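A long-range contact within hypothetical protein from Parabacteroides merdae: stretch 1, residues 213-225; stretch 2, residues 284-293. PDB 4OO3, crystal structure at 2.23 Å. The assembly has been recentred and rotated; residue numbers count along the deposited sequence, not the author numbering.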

ATOM      1  N   GLY A 213     -11.480  -5.761  -5.361  1.00 30.90           N
ATOM      2  CA  GLY A 213     -10.344  -6.248  -6.139  1.00 31.01           C
ATOM      3  C   GLY A 213      -9.903  -7.610  -5.628  1.00 32.14           C
ATOM      4  O   GLY A 213     -10.133  -7.952  -4.465  1.00 34.48           O
ATOM      5  N   GLU A 214      -9.277  -8.401  -6.490  1.00 31.19           N
ATOM      6  CA  GLU A 214      -8.781  -9.710  -6.074  1.00 32.12           C
ATOM      7  C   GLU A 214      -7.559  -9.549  -5.182  1.00 30.01           C
ATOM      8  O   GLU A 214      -6.897  -8.518  -5.208  1.00 26.68           O
ATOM      9  N   GLY A 215      -7.244 -10.580  -4.410  1.00 31.70           N
ATOM     10  CA  GLY A 215      -6.040 -10.547  -3.572  1.00 32.43           C
ATOM     11  C   GLY A 215      -4.774 -10.218  -4.353  1.00 30.85           C
ATOM     12  O   GLY A 215      -3.904  -9.482  -3.881  1.00 29.69           O
ATOM     13  N   ILE A 216      -4.696 -10.752  -5.568  1.00 30.29           N
ATOM     14  CA  ILE A 216      -3.523 -10.605  -6.418  1.00 31.09           C
ATOM     15  C   ILE A 216      -3.298  -9.164  -6.935  1.00 29.98           C
ATOM     16  O   ILE A 216      -2.220  -8.861  -7.438  1.00 28.92           O
ATOM     17  N   VAL A 217      -4.287  -8.277  -6.799  1.00 29.01           N
ATOM     18  CA  VAL A 217      -4.147  -6.885  -7.277  1.00 27.93           C
ATOM     19  C   VAL A 217      -4.197  -5.842  -6.154  1.00 27.73           C
ATOM     20  O   VAL A 217      -4.028  -4.650  -6.406  1.00 26.69           O
ATOM     21  N   ASP A 218      -4.409  -6.300  -4.926  1.00 28.57           N
ATOM     22  CA  ASP A 218      -4.696  -5.419  -3.798  1.00 28.20           C
ATOM     23  C   ASP A 218      -3.417  -5.177  -2.973  1.00 26.52           C
ATOM     24  O   ASP A 218      -2.673  -4.250  -3.257  1.00 25.09           O
ATOM     25  N   VAL A 219      -3.138  -6.014  -1.981  1.00 28.43           N
ATOM     26  CA  VAL A 219      -1.950  -5.831  -1.139  1.00 27.68           C
ATOM     27  C   VAL A 219      -0.663  -5.989  -1.949  1.00 28.00           C
ATOM     28  O   VAL A 219       0.348  -5.410  -1.582  1.00 26.93           O
ATOM     29  N   THR A 220      -0.706  -6.756  -3.046  1.00 28.82           N
ATOM     30  CA  THR A 220       0.464  -6.917  -3.932  1.00 27.17           C
ATOM     31  C   THR A 220       0.968  -5.571  -4.456  1.00 27.70           C
ATOM     32  O   THR A 220       2.149  -5.416  -4.783  1.00 28.80           O
ATOM     33  N   THR A 221       0.060  -4.616  -4.589  1.00 27.58           N
ATOM     34  CA  THR A 221       0.430  -3.250  -4.952  1.00 28.56           C
ATOM     35  C   THR A 221       1.607  -2.786  -4.089  1.00 27.49           C
ATOM     36  O   THR A 221       2.638  -2.391  -4.617  1.00 26.69           O
ATOM     37  N   HIS A 222       1.461  -2.882  -2.769  1.00 28.49           N
ATOM     38  CA  HIS A 222       2.550  -2.542  -1.845  1.00 28.60           C
ATOM     39  C   HIS A 222       3.834  -3.316  -2.148  1.00 28.98           C
ATOM     40  O   HIS A 222       4.925  -2.743  -2.122  1.00 25.78           O
ATOM     41  N   LEU A 223       3.709  -4.620  -2.404  1.00 27.53           N
ATOM     42  CA  LEU A 223       4.896  -5.471  -2.539  1.00 26.38           C
ATOM     43  C   LEU A 223       5.611  -5.177  -3.847  1.00 25.82           C
ATOM     44  O   LEU A 223       6.830  -5.047  -3.871  1.00 26.10           O
ATOM     45  N   VAL A 224       4.840  -5.030  -4.918  1.00 26.39           N
ATOM     46  CA  VAL A 224       5.386  -4.681  -6.224  1.00 26.34           C
ATOM     47  C   VAL A 224       6.088  -3.325  -6.167  1.00 27.20           C
ATOM     48  O   VAL A 224       7.178  -3.162  -6.734  1.00 28.83           O
ATOM     49  N   ASP A 225       5.468  -2.368  -5.474  1.00 25.84           N
ATOM     50  CA  ASP A 225       6.056  -1.051  -5.262  1.00 24.76           C
ATOM     51  C   ASP A 225       7.358  -1.149  -4.489  1.00 26.03           C
ATOM     52  O   ASP A 225       8.311  -0.457  -4.809  1.00 25.42           O
ATOM     53  N   VAL A 284     -13.637 -16.540  -1.319  1.00 39.71           N
ATOM     54  CA  VAL A 284     -13.161 -15.227  -1.741  1.00 36.93           C
ATOM     55  C   VAL A 284     -11.772 -15.385  -2.324  1.00 35.84           C
ATOM     56  O   VAL A 284     -10.900 -15.950  -1.663  1.00 35.74           O
ATOM     57  N   TYR A 285     -11.569 -14.884  -3.545  1.00 34.10           N
ATOM     58  CA  TYR A 285     -10.251 -14.904  -4.195  1.00 33.77           C
ATOM     59  C   TYR A 285      -9.368 -13.763  -3.694  1.00 32.19           C
ATOM     60  O   TYR A 285      -8.941 -12.899  -4.464  1.00 31.71           O
ATOM     61  N   CYS A 286      -9.089 -13.793  -2.394  1.00 32.84           N
ATOM     62  CA  CYS A 286      -8.277 -12.785  -1.716  1.00 33.37           C
ATOM     63  C   CYS A 286      -6.817 -13.225  -1.555  1.00 33.64           C
ATOM     64  O   CYS A 286      -6.075 -12.626  -0.794  1.00 34.54           O
ATOM     65  N   ASN A 287      -6.406 -14.270  -2.266  1.00 34.47           N
ATOM     66  CA  ASN A 287      -5.028 -14.743  -2.214  1.00 34.43           C
ATOM     67  C   ASN A 287      -4.451 -14.769  -3.614  1.00 35.49           C
ATOM     68  O   ASN A 287      -5.168 -15.026  -4.576  1.00 37.42           O
ATOM     69  N   GLY A 288      -3.163 -14.485  -3.738  1.00 34.36           N
ATOM     70  CA  GLY A 288      -2.495 -14.619  -5.021  1.00 35.29           C
ATOM     71  C   GLY A 288      -0.997 -14.424  -4.922  1.00 34.48           C
ATOM     72  O   GLY A 288      -0.498 -13.942  -3.910  1.00 34.63           O
ATOM     73  N   ASP A 289      -0.280 -14.821  -5.970  1.00 32.87           N
ATOM     74  CA  ASP A 289       1.136 -14.523  -6.071  1.00 32.84           C
ATOM     75  C   ASP A 289       1.543 -14.232  -7.507  1.00 32.17           C
ATOM     76  O   ASP A 289       0.814 -14.541  -8.444  1.00 32.20           O
ATOM     77  N   ILE A 290       2.700 -13.597  -7.663  1.00 32.14           N
ATOM     78  CA  ILE A 290       3.194 -13.192  -8.975  1.00 31.83           C
ATOM     79  C   ILE A 290       4.685 -13.457  -9.043  1.00 32.25           C
ATOM     80  O   ILE A 290       5.421 -13.093  -8.119  1.00 32.64           O
ATOM     81  N   VAL A 291       5.115 -14.108 -10.122  1.00 32.77           N
ATOM     82  CA  VAL A 291       6.519 -14.142 -10.494  1.00 33.91           C
ATOM     83  C   VAL A 291       6.662 -13.334 -11.774  1.00 33.77           C
ATOM     84  O   VAL A 291       5.929 -13.545 -12.737  1.00 34.86           O
ATOM     85  N   TYR A 292       7.595 -12.392 -11.764  1.00 31.85           N
ATOM     86  CA  TYR A 292       7.829 -11.539 -12.911  1.00 31.97           C
ATOM     87  C   TYR A 292       9.281 -11.103 -12.969  1.00 32.08           C
ATOM     88  O   TYR A 292       9.990 -11.114 -11.957  1.00 30.91           O
ATOM     89  N   LYS A 293       9.714 -10.714 -14.160  1.00 32.91           N
ATOM     90  CA  LYS A 293      11.033 -10.130 -14.335  1.00 34.28           C
ATOM     91  C   LYS A 293      10.893  -8.622 -14.445  1.00 35.01           C
ATOM     92  O   LYS A 293      10.035  -8.121 -15.176  1.00 35.26           O
TER

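The contact joins a loop that leads into a helix (stretch 1) to a β-strand (stretch 2), and buries 457 Å² in all. Three residues have the most surface covered: Ile216, Ile290 and Tyr285.

Ile216 is the main apolar piece of stretch 1. Its CA-to-CB bond points sideways to the strand, and its side chain is extended, with chi1 and chi2 both t. It lies along the strand from Gly288 to Ile290. Ile216 CB sits 4.1 Å from Gly288 CA. Gly288 has no side chain, and a CB there would point toward Ile216 and clash with Ile216 CB. Further out, Ile216 CD1 comes within 3.5 Å of Asp289 O. Ile216 CG1 packs on Ile290 CG1 at 3.9 Å.

Ile290 points toward stretch 1, with chi1 m (-39°) and chi2 t. Besides Ile216 it reaches Thr220 in the helix: Ile290 CD1 lies 4.4 Å from Thr220 CB. Thr220 is rotamer p and also points toward the strand. Its hydroxyl turns back to its own stretch, and Thr220 OG1 donates a hydrogen bond to Ile216 O at 2.6 Å.

Tyr285 starts out toward stretch 1, but the end of its side chain leads away, with chi1 m (-84°). The closest approach is Tyr285 CB to Glu214 OE1, at 3.4 Å; on the ring, Tyr285 CG is 4.0 Å from the same oxygen, Glu214 OE1. Glu214 leaves its CA sideways, chi1 m, and its carboxylate end comes nearer the strand.

The backbone fastens this end. Gly215 N donates a nearly straight hydrogen bond to Tyr285 O at 2.9 Å. The chains are close here, with Gly215 CA 3.4 Å from Cys286 C. A CB on Gly215 would clash with Cys286 C and Asn287 N. Cys286 and Asn287 point their own side chains away.

Water 1 fills the polar gap beside this bond. It accepts from Ile216 N at 3.0 Å. It also lies 3.0 Å from Glu214 OE1 and 2.9 Å from Asn287 O, so it links the loop to the strand.

At the far end, Tyr292 points toward the helix, chi1 p and chi2 -81°. Tyr292 OH lies 3.8 Å from Val224 CA. Val224 is rotamer t and directed sideways; Val224 CG2 packs against Tyr292 CE1 at 4.3 Å. Water 2 completes this corner: it donates to Val224 O at 2.9 Å and hydrogen-bonds Tyr292 OH at 2.6 Å. The tyrosine hydroxyl is thus tied to the helix backbone through a single water.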

ATOM      1  CB  GLU A 214      -8.428 -10.574  -7.287  1.00 34.19           C
ATOM      2  CG  GLU A 214      -9.626 -10.949  -8.151  1.00 37.63           C
ATOM      3  CD  GLU A 214      -9.668 -12.421  -8.549  1.00 41.06           C
ATOM      4  OE1 GLU A 214      -8.732 -13.187  -8.208  1.00 40.95           O
ATOM      5  OE2 GLU A 214     -10.656 -12.815  -9.216  1.00 42.54           O
ATOM      6  CB  ILE A 216      -3.575 -11.635  -7.583  1.00 32.81           C
ATOM      7  CG1 ILE A 216      -2.219 -11.780  -8.274  1.00 33.77           C
ATOM      8  CG2 ILE A 216      -4.645 -11.268  -8.605  1.00 34.18           C
ATOM      9  CD1 ILE A 216      -2.200 -12.888  -9.302  1.00 35.68           C
ATOM     10  CB  VAL A 217      -5.217  -6.528  -8.348  1.00 27.60           C
ATOM     11  CG1 VAL A 217      -5.287  -7.606  -9.421  1.00 28.71           C
ATOM     12  CG2 VAL A 217      -6.594  -6.296  -7.730  1.00 27.60           C
ATOM     13  CB  ASP A 218      -5.848  -6.021  -2.982  1.00 30.92           C
ATOM     14  CG  ASP A 218      -6.270  -5.156  -1.810  1.00 34.56           C
ATOM     15  OD1 ASP A 218      -5.845  -3.980  -1.765  1.00 31.86           O
ATOM     16  OD2 ASP A 218      -7.043  -5.659  -0.949  1.00 33.28           O
ATOM     17  CB  VAL A 219      -1.971  -6.794   0.080  1.00 28.86           C
ATOM     18  CG1 VAL A 219      -0.611  -6.912   0.768  1.00 28.59           C
ATOM     19  CG2 VAL A 219      -3.016  -6.334   1.079  1.00 28.43           C
ATOM     20  CB  THR A 220       0.147  -7.775  -5.176  1.00 27.18           C
ATOM     21  OG1 THR A 220      -0.981  -7.216  -5.862  1.00 28.47           O
ATOM     22  CG2 THR A 220      -0.148  -9.226  -4.798  1.00 27.67           C
ATOM     23  CB  THR A 221      -0.787  -2.315  -4.808  1.00 29.72           C
ATOM     24  OG1 THR A 221      -1.791  -2.722  -5.742  1.00 31.89           O
ATOM     25  CG2 THR A 221      -0.430  -0.861  -5.083  1.00 34.64           C
ATOM     26  CB  HIS A 222       2.166  -2.846  -0.398  1.00 27.73           C
ATOM     27  CG  HIS A 222       1.066  -1.993   0.143  1.00 28.48           C
ATOM     28  ND1 HIS A 222       1.062  -0.619   0.037  1.00 29.70           N
ATOM     29  CD2 HIS A 222      -0.057  -2.320   0.826  1.00 30.71           C
ATOM     30  CE1 HIS A 222      -0.021  -0.135   0.619  1.00 30.95           C
ATOM     31  NE2 HIS A 222      -0.718  -1.148   1.105  1.00 32.81           N
ATOM     32  CB  LEU A 223       4.542  -6.960  -2.416  1.00 27.37           C
ATOM     33  CG  LEU A 223       3.854  -7.377  -1.113  1.00 28.22           C
ATOM     34  CD1 LEU A 223       3.627  -8.881  -1.089  1.00 30.14           C
ATOM     35  CD2 LEU A 223       4.657  -6.941   0.111  1.00 28.85           C
ATOM     36  CB  VAL A 224       4.282  -4.699  -7.310  1.00 27.08           C
ATOM     37  CG1 VAL A 224       4.726  -3.973  -8.575  1.00 27.28           C
ATOM     38  CG2 VAL A 224       3.905  -6.135  -7.637  1.00 27.11           C
ATOM     39  CB  ASP A 225       5.104  -0.129  -4.499  1.00 24.87           C
ATOM     40  CG  ASP A 225       5.664   1.286  -4.337  1.00 26.28           C
ATOM     41  OD1 ASP A 225       5.817   1.975  -5.364  1.00 24.59           O
ATOM     42  OD2 ASP A 225       5.956   1.704  -3.190  1.00 25.26           O
ATOM     43  CB  VAL A 284     -13.091 -14.264  -0.541  1.00 35.29           C
ATOM     44  CG1 VAL A 284     -12.582 -12.885  -0.958  1.00 33.78           C
ATOM     45  CG2 VAL A 284     -14.454 -14.154   0.114  1.00 35.83           C
ATOM     46  CB  TYR A 285     -10.382 -14.852  -5.723  1.00 34.54           C
ATOM     47  CG  TYR A 285     -10.631 -16.192  -6.382  1.00 36.48           C
ATOM     48  CD1 TYR A 285     -11.930 -16.668  -6.582  1.00 38.24           C
ATOM     49  CD2 TYR A 285      -9.566 -16.980  -6.820  1.00 37.19           C
ATOM     50  CE1 TYR A 285     -12.159 -17.890  -7.193  1.00 38.97           C
ATOM     51  CE2 TYR A 285      -9.786 -18.205  -7.433  1.00 38.08           C
ATOM     52  CZ  TYR A 285     -11.083 -18.653  -7.616  1.00 39.52           C
ATOM     53  OH  TYR A 285     -11.305 -19.864  -8.218  1.00 40.83           O
ATOM     54  CB  CYS A 286      -8.880 -12.465  -0.335  1.00 32.88           C
ATOM     55  SG  CYS A 286      -9.181 -13.903   0.726  1.00 34.49           S
ATOM     56  CB  ASN A 287      -4.962 -16.149  -1.624  1.00 36.01           C
ATOM     57  CG  ASN A 287      -5.727 -16.277  -0.330  1.00 36.31           C
ATOM     58  OD1 ASN A 287      -5.271 -15.840   0.718  1.00 38.25           O
ATOM     59  ND2 ASN A 287      -6.894 -16.890  -0.395  1.00 37.07           N
ATOM     60  CB  ASP A 289       2.004 -15.627  -5.446  1.00 36.79           C
ATOM     61  CG  ASP A 289       1.815 -16.988  -6.090  1.00 40.65           C
ATOM     62  OD1 ASP A 289       1.321 -17.081  -7.232  1.00 45.10           O
ATOM     63  OD2 ASP A 289       2.193 -17.983  -5.443  1.00 44.21           O
ATOM     64  CB  ILE A 290       2.979 -11.683  -9.248  1.00 31.51           C
ATOM     65  CG1 ILE A 290       1.619 -11.213  -8.714  1.00 30.40           C
ATOM     66  CG2 ILE A 290       3.142 -11.387 -10.743  1.00 31.99           C
ATOM     67  CD1 ILE A 290       1.348  -9.730  -8.891  1.00 29.10           C
ATOM     68  CB  VAL A 291       7.050 -15.572 -10.699  1.00 36.00           C
ATOM     69  CG1 VAL A 291       8.513 -15.545 -11.128  1.00 35.49           C
ATOM     70  CG2 VAL A 291       6.919 -16.362  -9.417  1.00 35.60           C
ATOM     71  CB  TYR A 292       6.921 -10.311 -12.857  1.00 30.54           C
ATOM     72  CG  TYR A 292       7.131  -9.411 -11.650  1.00 29.06           C
ATOM     73  CD1 TYR A 292       6.569  -9.725 -10.418  1.00 30.00           C
ATOM     74  CD2 TYR A 292       7.871  -8.233 -11.747  1.00 28.04           C
ATOM     75  CE1 TYR A 292       6.751  -8.902  -9.315  1.00 28.43           C
ATOM     76  CE2 TYR A 292       8.055  -7.403 -10.650  1.00 26.80           C
ATOM     77  CZ  TYR A 292       7.492  -7.741  -9.436  1.00 27.81           C
ATOM     78  OH  TYR A 292       7.667  -6.926  -8.333  1.00 27.89           O
ATOM     79  CB  LYS A 293      11.726 -10.709 -15.565  1.00 36.23           C
ATOM     80  CG  LYS A 293      12.249 -12.111 -15.320  1.00 37.50           C
ATOM     81  CD  LYS A 293      12.910 -12.718 -16.542  1.00 40.04           C
ATOM     82  CE  LYS A 293      13.696 -13.958 -16.143  1.00 43.29           C
ATOM     83  NZ  LYS A 293      13.971 -14.851 -17.297  1.00 49.16           N
TER
HETATM   84  O   HOH W   1      -6.257 -13.143  -6.441  1.00 25.69           O
HETATM   85  O   HOH W   2       8.197  -4.479  -9.068  1.00 23.47           O